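Inositol-3-phosphate synthase (Caenorhabditis elegans, PDB 1VKO) belongs to the myo-inositol-1-phosphate synthase family of Rossmann-type proteins and binds nicotinamide-adenine-dinucleotide in a subunit of a four-chain assembly. Local coordinates at residues A[65-77]-A[456-469]. Sequence-based numbering, arbitrary orientation.
Sequences DYSFKTVLKPRKT and ELASRVSYKVDDEY
Lys69 and Ser462 form the hydrogen-bonded pair at the middle of an antiparallel ladder that joins strand 56-71 to strand 461-464 in a five-stranded antiparallel sheet pairing N-terminal strands with strands from late in the chain. Lys69 N gives to Ser462 O (2.8 Å), and Ser462 N returns a bond to Lys69 O. A water bridges the same pair, donating to Lys69 O and lying 2.6 Å from Ser462 OG. Lys464 N to Ser67 O and Val71 N to Arg460 O continue the ladder, while strand 38-53 bonds the other edge of strand 56-71. Past the ladder, the Arg460 guanidinium lies against residues 71-75, one face on Pro74 CA. NH1, with the acceptor in the guanidinium plane, bonds to Val71 O (2.8 Å, 163°), NE and NH2 grip the Glu456 carboxylate side-on, and NH2 also reaches Pro147 O. Both Glu456 oxygens are thus doubly used: OE1 takes NE and NH2, OE2 takes NE and, from above the carboxylate plane, Arg75 N (3.1 Å). This ties the C-terminal part of helix 440-458 to the chain entering strand 77-82 of the Rossmann sheet. On the opposite sheet face from Lys69, Tyr66 and Tyr463 lie side by side, Tyr66 OH bonded to Thr527 OG1 and Tyr463 OH to Gln528 N, both of the second subunit. The Lys69 side chain, bent at its last torsion (chi4 76°), crosses the Tyr469 ring with NZ over one face, a cation-pi contact 3.6 Å from the centroid; Lys464 CG lies over the opposite face, near the rim, and Tyr469 OH meets Ser67 OG at 3.1 Å.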
ATOM      1  N   ASP A  65      16.075 -40.929  25.597  1.00 34.54           N
ATOM      2  CA  ASP A  65      17.333 -41.017  24.878  1.00 35.59           C
ATOM      3  C   ASP A  65      17.088 -41.550  23.478  1.00 34.33           C
ATOM      4  O   ASP A  65      16.582 -42.653  23.304  1.00 35.25           O
ATOM      5  CB  ASP A  65      18.344 -41.869  25.647  1.00 37.32           C
ATOM      6  CG  ASP A  65      18.708 -41.258  26.998  1.00 45.59           C
ATOM      7  OD1 ASP A  65      18.116 -40.214  27.343  1.00 43.28           O
ATOM      8  OD2 ASP A  65      19.558 -41.749  27.784  1.00 50.34           O
ATOM      9  N   TYR A  66      17.399 -40.739  22.477  1.00 33.08           N
ATOM     10  CA  TYR A  66      17.328 -41.187  21.096  1.00 32.81           C
ATOM     11  C   TYR A  66      18.729 -41.610  20.672  1.00 33.16           C
ATOM     12  O   TYR A  66      19.695 -40.979  21.070  1.00 36.86           O
ATOM     13  CB  TYR A  66      16.813 -40.056  20.192  1.00 32.74           C
ATOM     14  CG  TYR A  66      15.307 -39.961  20.071  1.00 32.05           C
ATOM     15  CD1 TYR A  66      14.568 -39.177  20.947  1.00 35.01           C
ATOM     16  CD2 TYR A  66      14.618 -40.656  19.082  1.00 33.19           C
ATOM     17  CE1 TYR A  66      13.173 -39.082  20.844  1.00 24.40           C
ATOM     18  CE2 TYR A  66      13.215 -40.564  18.969  1.00 28.77           C
ATOM     19  CZ  TYR A  66      12.507 -39.773  19.856  1.00 32.46           C
ATOM     20  OH  TYR A  66      11.129 -39.661  19.762  1.00 28.25           O
ATOM     21  N   SER A  67      18.856 -42.678  19.893  1.00 31.48           N
ATOM     22  CA  SER A  67      20.153 -43.015  19.330  1.00 30.66           C
ATOM     23  C   SER A  67      20.048 -42.922  17.824  1.00 29.40           C
ATOM     24  O   SER A  67      19.370 -43.728  17.219  1.00 33.42           O
ATOM     25  CB  SER A  67      20.603 -44.414  19.771  1.00 32.17           C
ATOM     26  OG  SER A  67      21.951 -44.641  19.392  1.00 37.40           O
ATOM     27  N   PHE A  68      20.675 -41.919  17.217  1.00 28.58           N
ATOM     28  CA  PHE A  68      20.543 -41.703  15.770  1.00 27.21           C
ATOM     29  C   PHE A  68      21.710 -42.319  15.038  1.00 27.00           C
ATOM     30  O   PHE A  68      22.839 -42.311  15.537  1.00 28.82           O
ATOM     31  CB  PHE A  68      20.485 -40.205  15.391  1.00 27.75           C
ATOM     32  CG  PHE A  68      19.400 -39.429  16.088  1.00 23.29           C
ATOM     33  CD1 PHE A  68      18.071 -39.624  15.777  1.00 21.32           C
ATOM     34  CD2 PHE A  68      19.718 -38.505  17.058  1.00 21.82           C
ATOM     35  CE1 PHE A  68      17.062 -38.911  16.445  1.00 31.12           C
ATOM     36  CE2 PHE A  68      18.713 -37.772  17.715  1.00 26.04           C
ATOM     37  CZ  PHE A  68      17.396 -37.977  17.411  1.00 19.97           C
ATOM     38  N   LYS A  69      21.451 -42.823  13.841  1.00 24.14           N
ATOM     39  CA  LYS A  69      22.534 -43.107  12.923  1.00 27.38           C
ATOM     40  C   LYS A  69      22.252 -42.302  11.687  1.00 26.95           C
ATOM     41  O   LYS A  69      21.109 -42.290  11.229  1.00 29.09           O
ATOM     42  CB  LYS A  69      22.643 -44.608  12.570  1.00 27.25           C
ATOM     43  CG  LYS A  69      23.476 -45.478  13.524  1.00 29.53           C
ATOM     44  CD  LYS A  69      23.615 -46.899  12.919  1.00 44.77           C
ATOM     45  CE  LYS A  69      24.562 -47.843  13.702  1.00 51.58           C
ATOM     46  NZ  LYS A  69      23.966 -48.376  14.961  1.00 51.79           N
ATOM     47  N   THR A  70      23.287 -41.642  11.157  1.00 26.73           N
ATOM     48  CA  THR A  70      23.171 -40.850   9.941  1.00 26.80           C
ATOM     49  C   THR A  70      24.214 -41.219   8.924  1.00 26.80           C
ATOM     50  O   THR A  70      25.386 -40.930   9.132  1.00 29.11           O
ATOM     51  CB  THR A  70      23.327 -39.342  10.247  1.00 27.31           C
ATOM     52  OG1 THR A  70      22.314 -38.927  11.168  1.00 26.96           O
ATOM     53  CG2 THR A  70      23.028 -38.513   8.990  1.00 23.10           C
ATOM     54  N   VAL A  71      23.814 -41.809   7.800  1.00 26.86           N
ATOM     55  CA  VAL A  71      24.791 -42.030   6.740  1.00 27.19           C
ATOM     56  C   VAL A  71      25.344 -40.668   6.307  1.00 29.47           C
ATOM     57  O   VAL A  71      24.587 -39.720   6.078  1.00 31.50           O
ATOM     58  CB  VAL A  71      24.235 -42.855   5.557  1.00 28.17           C
ATOM     59  CG1 VAL A  71      25.317 -43.053   4.465  1.00 27.45           C
ATOM     60  CG2 VAL A  71      23.726 -44.224   6.045  1.00 20.12           C
ATOM     61  N   LEU A  72      26.665 -40.544   6.262  1.00 29.25           N
ATOM     62  CA  LEU A  72      27.281 -39.239   6.019  1.00 31.70           C
ATOM     63  C   LEU A  72      27.521 -38.913   4.550  1.00 31.67           C
ATOM     64  O   LEU A  72      27.657 -37.744   4.204  1.00 32.10           O
ATOM     65  CB  LEU A  72      28.595 -39.090   6.791  1.00 33.38           C
ATOM     66  CG  LEU A  72      28.581 -38.905   8.310  1.00 35.40           C
ATOM     67  CD1 LEU A  72      30.005 -38.799   8.814  1.00 44.59           C
ATOM     68  CD2 LEU A  72      27.803 -37.686   8.746  1.00 42.88           C
ATOM     69  N   LYS A  73      27.614 -39.928   3.693  1.00 31.71           N
ATOM     70  CA  LYS A  73      27.761 -39.655   2.265  1.00 29.93           C
ATOM     71  C   LYS A  73      26.392 -39.609   1.611  1.00 28.84           C
ATOM     72  O   LYS A  73      25.660 -40.595   1.673  1.00 26.46           O
ATOM     73  CB  LYS A  73      28.660 -40.664   1.552  1.00 26.88           C
ATOM     74  CG  LYS A  73      29.244 -40.102   0.265  1.00 31.60           C
ATOM     75  CD  LYS A  73      29.235 -41.108  -0.873  1.00 42.19           C
ATOM     76  CE  LYS A  73      30.522 -41.915  -0.936  1.00 56.65           C
ATOM     77  NZ  LYS A  73      30.528 -42.921  -2.056  1.00 60.56           N
ATOM     78  N   PRO A  74      26.023 -38.457   1.041  1.00 30.49           N
ATOM     79  CA  PRO A  74      24.775 -38.357   0.292  1.00 31.57           C
ATOM     80  C   PRO A  74      24.779 -39.343  -0.868  1.00 33.48           C
ATOM     81  O   PRO A  74      25.801 -39.502  -1.532  1.00 30.09           O
ATOM     82  CB  PRO A  74      24.765 -36.895  -0.173  1.00 31.68           C
ATOM     83  CG  PRO A  74      25.578 -36.182   0.887  1.00 27.86           C
ATOM     84  CD  PRO A  74      26.706 -37.148   1.127  1.00 29.03           C
ATOM     85  N   ARG A  75      23.645 -40.019  -1.068  1.00 34.16           N
ATOM     86  CA  ARG A  75      23.487 -40.988  -2.148  1.00 33.12           C
ATOM     87  C   ARG A  75      23.321 -40.310  -3.517  1.00 34.20           C
ATOM     88  O   ARG A  75      22.916 -39.133  -3.599  1.00 33.90           O
ATOM     89  CB  ARG A  75      22.287 -41.881  -1.868  1.00 31.57           C
ATOM     90  CG  ARG A  75      22.591 -43.043  -0.939  1.00 37.27           C
ATOM     91  CD  ARG A  75      22.454 -42.700   0.541  1.00 41.72           C
ATOM     92  NE  ARG A  75      22.590 -43.877   1.407  1.00 41.18           N
ATOM     93  CZ  ARG A  75      21.609 -44.412   2.118  1.00 31.27           C
ATOM     94  NH1 ARG A  75      20.382 -43.900   2.094  1.00 38.11           N
ATOM     95  NH2 ARG A  75      21.858 -45.458   2.869  1.00 42.52           N
ATOM     96  N   LYS A  76      23.641 -41.053  -4.587  1.00 32.34           N
ATOM     97  CA  LYS A  76      23.472 -40.547  -5.959  1.00 28.80           C
ATOM     98  C   LYS A  76      21.992 -40.424  -6.245  1.00 26.91           C
ATOM     99  O   LYS A  76      21.255 -41.408  -6.140  1.00 29.80           O
ATOM    100  CB  LYS A  76      24.140 -41.451  -6.989  1.00 25.34           C
ATOM    101  CG  LYS A  76      24.307 -40.764  -8.337  1.00 25.01           C
ATOM    102  CD  LYS A  76      24.794 -41.718  -9.431  1.00 16.48           C
ATOM    103  CE  LYS A  76      24.973 -40.936 -10.721  1.00 30.77           C
ATOM    104  NZ  LYS A  76      25.221 -41.808 -11.897  1.00 33.94           N
ATOM    105  N   THR A  77      21.558 -39.231  -6.614  1.00 24.55           N
ATOM    106  CA  THR A  77      20.129 -38.875  -6.504  1.00 22.18           C
ATOM    107  C   THR A  77      19.477 -38.358  -7.780  1.00 20.35           C
ATOM    108  O   THR A  77      19.897 -37.366  -8.352  1.00 19.95           O
ATOM    109  CB  THR A  77      19.965 -37.865  -5.343  1.00 22.56           C
ATOM    110  OG1 THR A  77      20.272 -38.542  -4.122  1.00 22.32           O
ATOM    111  CG2 THR A  77      18.522 -37.421  -5.139  1.00 15.21           C
ATOM    112  N   GLU A 456      16.208 -36.917   0.710  1.00 25.14           N
ATOM    113  CA  GLU A 456      17.385 -37.776   0.600  1.00 29.34           C
ATOM    114  C   GLU A 456      18.120 -37.849   1.930  1.00 31.70           C
ATOM    115  O   GLU A 456      18.651 -38.900   2.294  1.00 34.70           O
ATOM    116  CB  GLU A 456      18.333 -37.272  -0.484  1.00 27.99           C
ATOM    117  CG  GLU A 456      19.387 -38.278  -0.922  1.00 26.68           C
ATOM    118  CD  GLU A 456      20.514 -38.440   0.076  1.00 24.03           C
ATOM    119  OE1 GLU A 456      20.984 -37.409   0.605  1.00 20.80           O
ATOM    120  OE2 GLU A 456      20.948 -39.599   0.329  1.00 29.11           O
ATOM    121  N   LEU A 457      18.159 -36.726   2.648  1.00 31.55           N
ATOM    122  CA  LEU A 457      18.787 -36.684   3.951  1.00 27.67           C
ATOM    123  C   LEU A 457      18.002 -37.572   4.896  1.00 27.30           C
ATOM    124  O   LEU A 457      18.586 -38.414   5.574  1.00 29.10           O
ATOM    125  CB  LEU A 457      18.894 -35.256   4.500  1.00 26.68           C
ATOM    126  CG  LEU A 457      19.130 -35.188   6.025  1.00 29.94           C
ATOM    127  CD1 LEU A 457      20.509 -35.775   6.424  1.00 26.77           C
ATOM    128  CD2 LEU A 457      18.940 -33.807   6.586  1.00 16.59           C
ATOM    129  N   ALA A 458      16.685 -37.414   4.944  1.00 26.43           N
ATOM    130  CA  ALA A 458      15.894 -38.256   5.837  1.00 24.48           C
ATOM    131  C   ALA A 458      16.064 -39.753   5.487  1.00 24.84           C
ATOM    132  O   ALA A 458      15.982 -40.639   6.368  1.00 22.11           O
ATOM    133  CB  ALA A 458      14.431 -37.835   5.821  1.00 24.13           C
ATOM    134  N   SER A 459      16.315 -40.032   4.203  1.00 24.69           N
ATOM    135  CA  SER A 459      16.486 -41.400   3.751  1.00 23.29           C
ATOM    136  C   SER A 459      17.762 -41.981   4.348  1.00 23.75           C
ATOM    137  O   SER A 459      17.955 -43.193   4.297  1.00 25.24           O
ATOM    138  CB  SER A 459      16.477 -41.498   2.220  1.00 22.87           C
ATOM    139  OG  SER A 459      17.777 -41.412   1.669  1.00 29.24           O
ATOM    140  N   ARG A 460      18.602 -41.110   4.928  1.00 25.01           N
ATOM    141  CA  ARG A 460      19.888 -41.473   5.559  1.00 25.49           C
ATOM    142  C   ARG A 460      19.870 -41.505   7.083  1.00 28.07           C
ATOM    143  O   ARG A 460      20.876 -41.802   7.720  1.00 32.66           O
ATOM    144  CB  ARG A 460      21.021 -40.542   5.099  1.00 21.86           C
ATOM    145  CG  ARG A 460      21.611 -40.951   3.759  1.00 26.61           C
ATOM    146  CD  ARG A 460      22.841 -40.134   3.324  1.00 33.84           C
ATOM    147  NE  ARG A 460      22.470 -38.791   2.878  1.00 27.07           N
ATOM    148  CZ  ARG A 460      22.855 -37.641   3.431  1.00 31.98           C
ATOM    149  NH1 ARG A 460      23.669 -37.591   4.477  1.00 29.72           N
ATOM    150  NH2 ARG A 460      22.422 -36.509   2.903  1.00 32.39           N
ATOM    151  N   VAL A 461      18.738 -41.192   7.680  1.00 31.21           N
ATOM    152  CA  VAL A 461      18.661 -41.155   9.135  1.00 30.28           C
ATOM    153  C   VAL A 461      17.887 -42.372   9.650  1.00 30.74           C
ATOM    154  O   VAL A 461      16.866 -42.750   9.077  1.00 29.29           O
ATOM    155  CB  VAL A 461      18.003 -39.833   9.642  1.00 28.02           C
ATOM    156  CG1 VAL A 461      17.923 -39.807  11.164  1.00 23.73           C
ATOM    157  CG2 VAL A 461      18.757 -38.607   9.118  1.00 20.98           C
ATOM    158  N   SER A 462      18.380 -42.970  10.732  1.00 31.73           N
ATOM    159  CA  SER A 462      17.613 -43.977  11.477  1.00 31.48           C
ATOM    160  C   SER A 462      17.814 -43.796  12.984  1.00 30.81           C
ATOM    161  O   SER A 462      18.715 -43.102  13.412  1.00 29.25           O
ATOM    162  CB  SER A 462      18.020 -45.382  11.038  1.00 32.46           C
ATOM    163  OG  SER A 462      19.405 -45.598  11.267  1.00 34.07           O
ATOM    164  N   TYR A 463      16.960 -44.416  13.788  1.00 32.54           N
ATOM    165  CA  TYR A 463      17.042 -44.266  15.246  1.00 33.04           C
ATOM    166  C   TYR A 463      16.647 -45.580  15.940  1.00 34.00           C
ATOM    167  O   TYR A 463      15.987 -46.422  15.351  1.00 34.59           O
ATOM    168  CB  TYR A 463      16.144 -43.100  15.712  1.00 32.24           C
ATOM    169  CG  TYR A 463      14.671 -43.409  15.605  1.00 27.84           C
ATOM    170  CD1 TYR A 463      14.045 -43.488  14.361  1.00 21.08           C
ATOM    171  CD2 TYR A 463      13.915 -43.655  16.738  1.00 22.87           C
ATOM    172  CE1 TYR A 463      12.712 -43.798  14.252  1.00 22.15           C
ATOM    173  CE2 TYR A 463      12.559 -43.962  16.643  1.00 24.88           C
ATOM    174  CZ  TYR A 463      11.959 -44.034  15.398  1.00 21.82           C
ATOM    175  OH  TYR A 463      10.607 -44.349  15.281  1.00 23.36           O
ATOM    176  N   LYS A 464      17.041 -45.764  17.188  1.00 36.24           N
ATOM    177  CA  LYS A 464      16.737 -47.021  17.851  1.00 38.65           C
ATOM    178  C   LYS A 464      15.293 -47.098  18.301  1.00 40.35           C
ATOM    179  O   LYS A 464      14.848 -46.325  19.149  1.00 37.82           O
ATOM    180  CB  LYS A 464      17.671 -47.278  19.037  1.00 38.38           C
ATOM    181  CG  LYS A 464      18.731 -48.341  18.779  1.00 39.78           C
ATOM    182  CD  LYS A 464      19.324 -48.869  20.077  1.00 35.08           C
ATOM    183  CE  LYS A 464      19.966 -50.219  19.847  1.00 43.14           C
ATOM    184  NZ  LYS A 464      20.945 -50.586  20.913  1.00 47.03           N
ATOM    185  N   VAL A 465      14.556 -48.043  17.735  1.00 45.61           N
ATOM    186  CA  VAL A 465      13.265 -48.370  18.323  1.00 50.69           C
ATOM    187  C   VAL A 465      13.463 -49.406  19.445  1.00 55.71           C
ATOM    188  O   VAL A 465      13.456 -49.018  20.619  1.00 59.91           O
ATOM    189  CB  VAL A 465      12.183 -48.720  17.288  1.00 50.18           C
ATOM    190  CG1 VAL A 465      10.924 -49.219  17.974  1.00 47.94           C
ATOM    191  CG2 VAL A 465      11.860 -47.488  16.467  1.00 45.54           C
ATOM    192  N   ASP A 466      13.698 -50.677  19.125  1.00 56.61           N
ATOM    193  CA  ASP A 466      13.872 -51.662  20.192  1.00 59.57           C
ATOM    194  C   ASP A 466      15.052 -52.590  19.951  1.00 60.73           C
ATOM    195  O   ASP A 466      14.870 -53.806  19.849  1.00 62.53           O
ATOM    196  CB  ASP A 466      12.572 -52.484  20.403  1.00 60.56           C
ATOM    197  CG  ASP A 466      11.828 -52.115  21.695  1.00 60.18           C
ATOM    198  OD1 ASP A 466      12.495 -51.918  22.735  1.00 61.23           O
ATOM    199  OD2 ASP A 466      10.578 -52.023  21.769  1.00 49.43           O
ATOM    200  N   ASP A 467      16.258 -52.032  19.881  1.00 60.81           N
ATOM    201  CA  ASP A 467      17.485 -52.812  19.573  1.00 62.39           C
ATOM    202  C   ASP A 467      17.785 -52.978  18.069  1.00 61.80           C
ATOM    203  O   ASP A 467      18.899 -53.388  17.699  1.00 63.40           O
ATOM    204  CB  ASP A 467      17.528 -54.189  20.280  1.00 63.54           C
ATOM    205  CG  ASP A 467      18.077 -54.112  21.707  1.00 67.47           C
ATOM    206  OD1 ASP A 467      19.090 -53.407  21.947  1.00 70.00           O
ATOM    207  OD2 ASP A 467      17.559 -54.741  22.657  1.00 68.06           O
ATOM    208  N   GLU A 468      16.801 -52.677  17.217  1.00 59.20           N
ATOM    209  CA  GLU A 468      17.046 -52.519  15.779  1.00 56.95           C
ATOM    210  C   GLU A 468      16.813 -51.056  15.413  1.00 52.87           C
ATOM    211  O   GLU A 468      16.115 -50.328  16.122  1.00 52.14           O
ATOM    212  CB  GLU A 468      16.170 -53.459  14.929  1.00 58.17           C
ATOM    213  CG  GLU A 468      16.384 -54.957  15.195  1.00 65.34           C
ATOM    214  CD  GLU A 468      17.438 -55.627  14.302  1.00 67.63           C
ATOM    215  OE1 GLU A 468      17.102 -56.020  13.159  1.00 66.33           O
ATOM    216  OE2 GLU A 468      18.594 -55.804  14.754  1.00 62.09           O
ATOM    217  N   TYR A 469      17.425 -50.621  14.321  1.00 49.17           N
ATOM    218  CA  TYR A 469      17.312 -49.237  13.904  1.00 46.17           C
ATOM    219  C   TYR A 469      16.214 -49.089  12.888  1.00 45.83           C
ATOM    220  O   TYR A 469      16.065 -49.941  12.003  1.00 46.14           O
ATOM    221  CB  TYR A 469      18.636 -48.737  13.340  1.00 45.48           C
ATOM    222  CG  TYR A 469      19.567 -48.307  14.436  1.00 43.12           C
ATOM    223  CD1 TYR A 469      20.203 -49.250  15.249  1.00 36.71           C
ATOM    224  CD2 TYR A 469      19.789 -46.960  14.691  1.00 40.71           C
ATOM    225  CE1 TYR A 469      21.041 -48.857  16.271  1.00 32.73           C
ATOM    226  CE2 TYR A 469      20.627 -46.563  15.709  1.00 35.63           C
ATOM    227  CZ  TYR A 469      21.244 -47.515  16.489  1.00 36.19           C
ATOM    228  OH  TYR A 469      22.081 -47.115  17.486  1.00 48.86           O
TER
HETATM  229  O   HOH W   1      20.633 -44.464   9.237  1.00 42.93           O